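Local coordinates for beta-ketoacyl-[acyl-carrier-protein] synthase FabY (Pseudomonas aeruginosa, PDB 4CW4) that condenses acetyl-CoA with malonyl-ACP to make acetoacetyl-ACP, the primer that starts fatty acid synthesis, at residues N312-I317 / L363-S367. Residues are numbered along the deposited sequence; the frame is centred on the assembly and turned at random.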
ATOM      1  N   ASN A 312      -5.388 -10.757   1.849  1.00  9.81           N
ATOM      2  CA  ASN A 312      -4.451 -10.236   0.861  1.00  9.66           C
ATOM      3  C   ASN A 312      -4.523 -11.109  -0.384  1.00  9.41           C
ATOM      4  O   ASN A 312      -5.045 -12.233  -0.355  1.00 10.04           O
ATOM      5  CB  ASN A 312      -3.019 -10.249   1.411  1.00 10.31           C
ATOM      6  CG  ASN A 312      -2.708  -9.069   2.307  1.00 11.12           C
ATOM      7  OD1 ASN A 312      -2.541  -9.215   3.521  1.00 12.25           O
ATOM      8  ND2 ASN A 312      -2.618  -7.894   1.717  1.00 11.27           N
ATOM      9  N   SER A 313      -3.975 -10.592  -1.479  1.00  9.10           N
ATOM     10  CA  SER A 313      -3.866 -11.338  -2.705  1.00  9.28           C
ATOM     11  C   SER A 313      -2.584 -10.940  -3.412  1.00  9.36           C
ATOM     12  O   SER A 313      -2.371  -9.760  -3.680  1.00  9.92           O
ATOM     13  CB  SER A 313      -5.029 -11.045  -3.629  1.00 10.82           C
ATOM     14  OG  SER A 313      -4.914 -11.895  -4.761  1.00 11.52           O
ATOM     15  N   GLU A 314      -1.737 -11.913  -3.682  1.00  8.78           N
ATOM     16  CA  GLU A 314      -0.476 -11.681  -4.363  1.00  9.50           C
ATOM     17  C   GLU A 314      -0.262 -12.767  -5.411  1.00  8.46           C
ATOM     18  O   GLU A 314      -0.361 -13.955  -5.121  1.00  8.44           O
ATOM     19  CB  GLU A 314       0.698 -11.663  -3.380  1.00 11.26           C
ATOM     20  CG  GLU A 314       1.943 -10.989  -3.937  1.00 12.56           C
ATOM     21  CD  GLU A 314       2.075  -9.543  -3.525  1.00 11.50           C
ATOM     22  OE1 GLU A 314       1.995  -9.234  -2.320  1.00 10.94           O
ATOM     23  OE2 GLU A 314       2.319  -8.701  -4.405  1.00 12.15           O
ATOM     24  N   ALA A 315       0.046 -12.334  -6.631  1.00 10.26           N
ATOM     25  CA  ALA A 315       0.322 -13.218  -7.746  1.00  9.48           C
ATOM     26  C   ALA A 315       1.611 -12.726  -8.413  1.00  9.86           C
ATOM     27  O   ALA A 315       1.589 -12.052  -9.436  1.00 11.10           O
ATOM     28  CB  ALA A 315      -0.853 -13.216  -8.746  1.00 10.91           C
ATOM     29  N   PRO A 316       2.758 -13.047  -7.801  1.00 10.48           N
ATOM     30  CA  PRO A 316       4.039 -12.485  -8.213  1.00 11.11           C
ATOM     31  C   PRO A 316       4.891 -13.424  -9.059  1.00 11.50           C
ATOM     32  O   PRO A 316       6.070 -13.122  -9.235  1.00 11.87           O
ATOM     33  CB  PRO A 316       4.715 -12.270  -6.878  1.00 12.08           C
ATOM     34  CG  PRO A 316       4.301 -13.508  -6.103  1.00 11.88           C
ATOM     35  CD  PRO A 316       2.890 -13.824  -6.556  1.00 11.16           C
ATOM     36  N   ILE A 317       4.330 -14.513  -9.582  1.00 10.56           N
ATOM     37  CA  ILE A 317       5.117 -15.459 -10.354  1.00 10.41           C
ATOM     38  C   ILE A 317       5.238 -14.923 -11.789  1.00 10.53           C
ATOM     39  O   ILE A 317       4.499 -15.317 -12.688  1.00 11.95           O
ATOM     40  CB  ILE A 317       4.563 -16.885 -10.309  1.00 11.84           C
ATOM     41  CG1 ILE A 317       4.335 -17.334  -8.852  1.00 11.29           C
ATOM     42  CG2 ILE A 317       5.529 -17.815 -11.009  1.00 13.23           C
ATOM     43  CD1 ILE A 317       3.594 -18.651  -8.727  1.00 12.17           C
ATOM     44  N   LEU A 363       9.323 -17.913  -4.103  0.50 10.15           N
ATOM     45  CA  LEU A 363       8.211 -17.038  -4.404  0.50 10.18           C
ATOM     46  C   LEU A 363       6.938 -17.854  -4.638  0.50  9.18           C
ATOM     47  O   LEU A 363       6.983 -18.912  -5.254  0.50  8.63           O
ATOM     48  CB  LEU A 363       8.571 -16.244  -5.652  0.50 12.01           C
ATOM     49  CG  LEU A 363       7.685 -15.089  -6.050  0.50 12.47           C
ATOM     50  CD1 LEU A 363       7.715 -14.012  -4.997  0.50 13.28           C
ATOM     51  CD2 LEU A 363       8.158 -14.551  -7.377  0.50 12.01           C
ATOM     52  N   ALA A 364       5.800 -17.350  -4.163  1.00  8.96           N
ATOM     53  CA  ALA A 364       4.532 -18.046  -4.271  1.00  9.19           C
ATOM     54  C   ALA A 364       3.377 -17.076  -4.486  1.00  8.94           C
ATOM     55  O   ALA A 364       3.469 -15.889  -4.172  1.00  9.79           O
ATOM     56  CB  ALA A 364       4.275 -18.861  -3.032  1.00  9.22           C
ATOM     57  N   GLU A 365       2.276 -17.621  -4.986  1.00  9.93           N
ATOM     58  CA  GLU A 365       1.024 -16.876  -5.106  1.00  9.64           C
ATOM     59  C   GLU A 365      -0.013 -17.411  -4.124  1.00  8.97           C
ATOM     60  O   GLU A 365      -0.128 -18.615  -3.898  1.00 10.26           O
ATOM     61  CB  GLU A 365       0.476 -16.993  -6.529  1.00  8.97           C
ATOM     62  CG  GLU A 365       0.149 -18.409  -6.981  1.00  9.77           C
ATOM     63  CD  GLU A 365      -0.270 -18.525  -8.442  1.00 10.36           C
ATOM     64  OE1 GLU A 365      -0.252 -17.513  -9.191  1.00 11.16           O
ATOM     65  OE2 GLU A 365      -0.601 -19.649  -8.851  1.00 10.38           O
ATOM     66  N   SER A 366      -0.793 -16.502  -3.554  1.00  8.13           N
ATOM     67  CA  SER A 366      -1.840 -16.871  -2.607  1.00  7.66           C
ATOM     68  C   SER A 366      -2.805 -15.738  -2.440  1.00  7.58           C
ATOM     69  O   SER A 366      -2.405 -14.571  -2.444  1.00  8.65           O
ATOM     70  CB  SER A 366      -1.246 -17.167  -1.239  1.00  9.38           C
ATOM     71  OG  SER A 366      -2.255 -17.622  -0.336  1.00  8.48           O
ATOM     72  N   SER A 367      -4.077 -16.073  -2.285  1.00  8.35           N
ATOM     73  CA  SER A 367      -5.055 -15.103  -1.804  1.00  8.97           C
ATOM     74  C   SER A 367      -5.843 -15.776  -0.709  1.00  8.21           C
ATOM     75  O   SER A 367      -6.343 -16.882  -0.884  1.00  9.40           O
ATOM     76  CB  SER A 367      -5.997 -14.598  -2.896  1.00 10.98           C
ATOM     77  OG  SER A 367      -6.873 -13.615  -2.357  1.00 11.64           O
TER
HETATM   78  O   HOH W   1       1.562 -15.445  -9.720  1.00 10.55           O
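Glu314 and Ser366 face each other as a hydrogen-bonded antiparallel pair that joins the end of strand 307-314 to the start of strand 366-374. They exchange both backbone bonds, Glu314 N to Ser366 O at 3.0 Å and Ser366 N back to Glu314 O. The next pair, Ser313 with Ser367, is non-hydrogen-bonded and very close, the two CA atoms 4.0 Å apart. Serines suit this tight spot under helix 190-204, being small and able to use their hydroxyls. With chi1 at -177°, Ser367 swings OG past Ser313 CB to donate to Asn312 O at 3.0 Å, from 30° off the carbonyl plane; Ser313 OG bonds instead to Gly191 O.

Beyond Glu314 the ladder ends; Pro316, with no N-H, could not continue it. Its ring instead lies alongside Leu363, and its CG also approaches Ala364 O (3.2 Å), a buried oxygen without a hydrogen-bond partner.

The looser side is water-bridged: the chains diverge until Ile317 and Ala364 have CA atoms 6.6 Å apart. There a water accepts from Ile317 N and donates to Glu365 OE1, while the Ile317 and Glu365 side chains cross at about a right angle, Ile317 CD1 3.9 Å from Glu365 CG. Glu365 OE1 also pairs with Arg190, and OE2 bonds to Tyr98 OH and Leu173 N, which probably offsets the buried charge.

On the other sheet face, Ser366 OG bonds to Asp485, and glutamate suits position 314 because its two carboxylate oxygens meet three backbone N-H groups, of Ile229, Met230 and Ala480. Side chain to side chain, Glu314 lies about 7 Å from Cys286, the probable active-site cysteine, and Ala364 about 6 Å from the predicted active-site His477. This is an antiparallel seam inside the thiolase-fold core, where 366-374 runs against a strand otherwise paired in parallel, beside the ketosynthase active site.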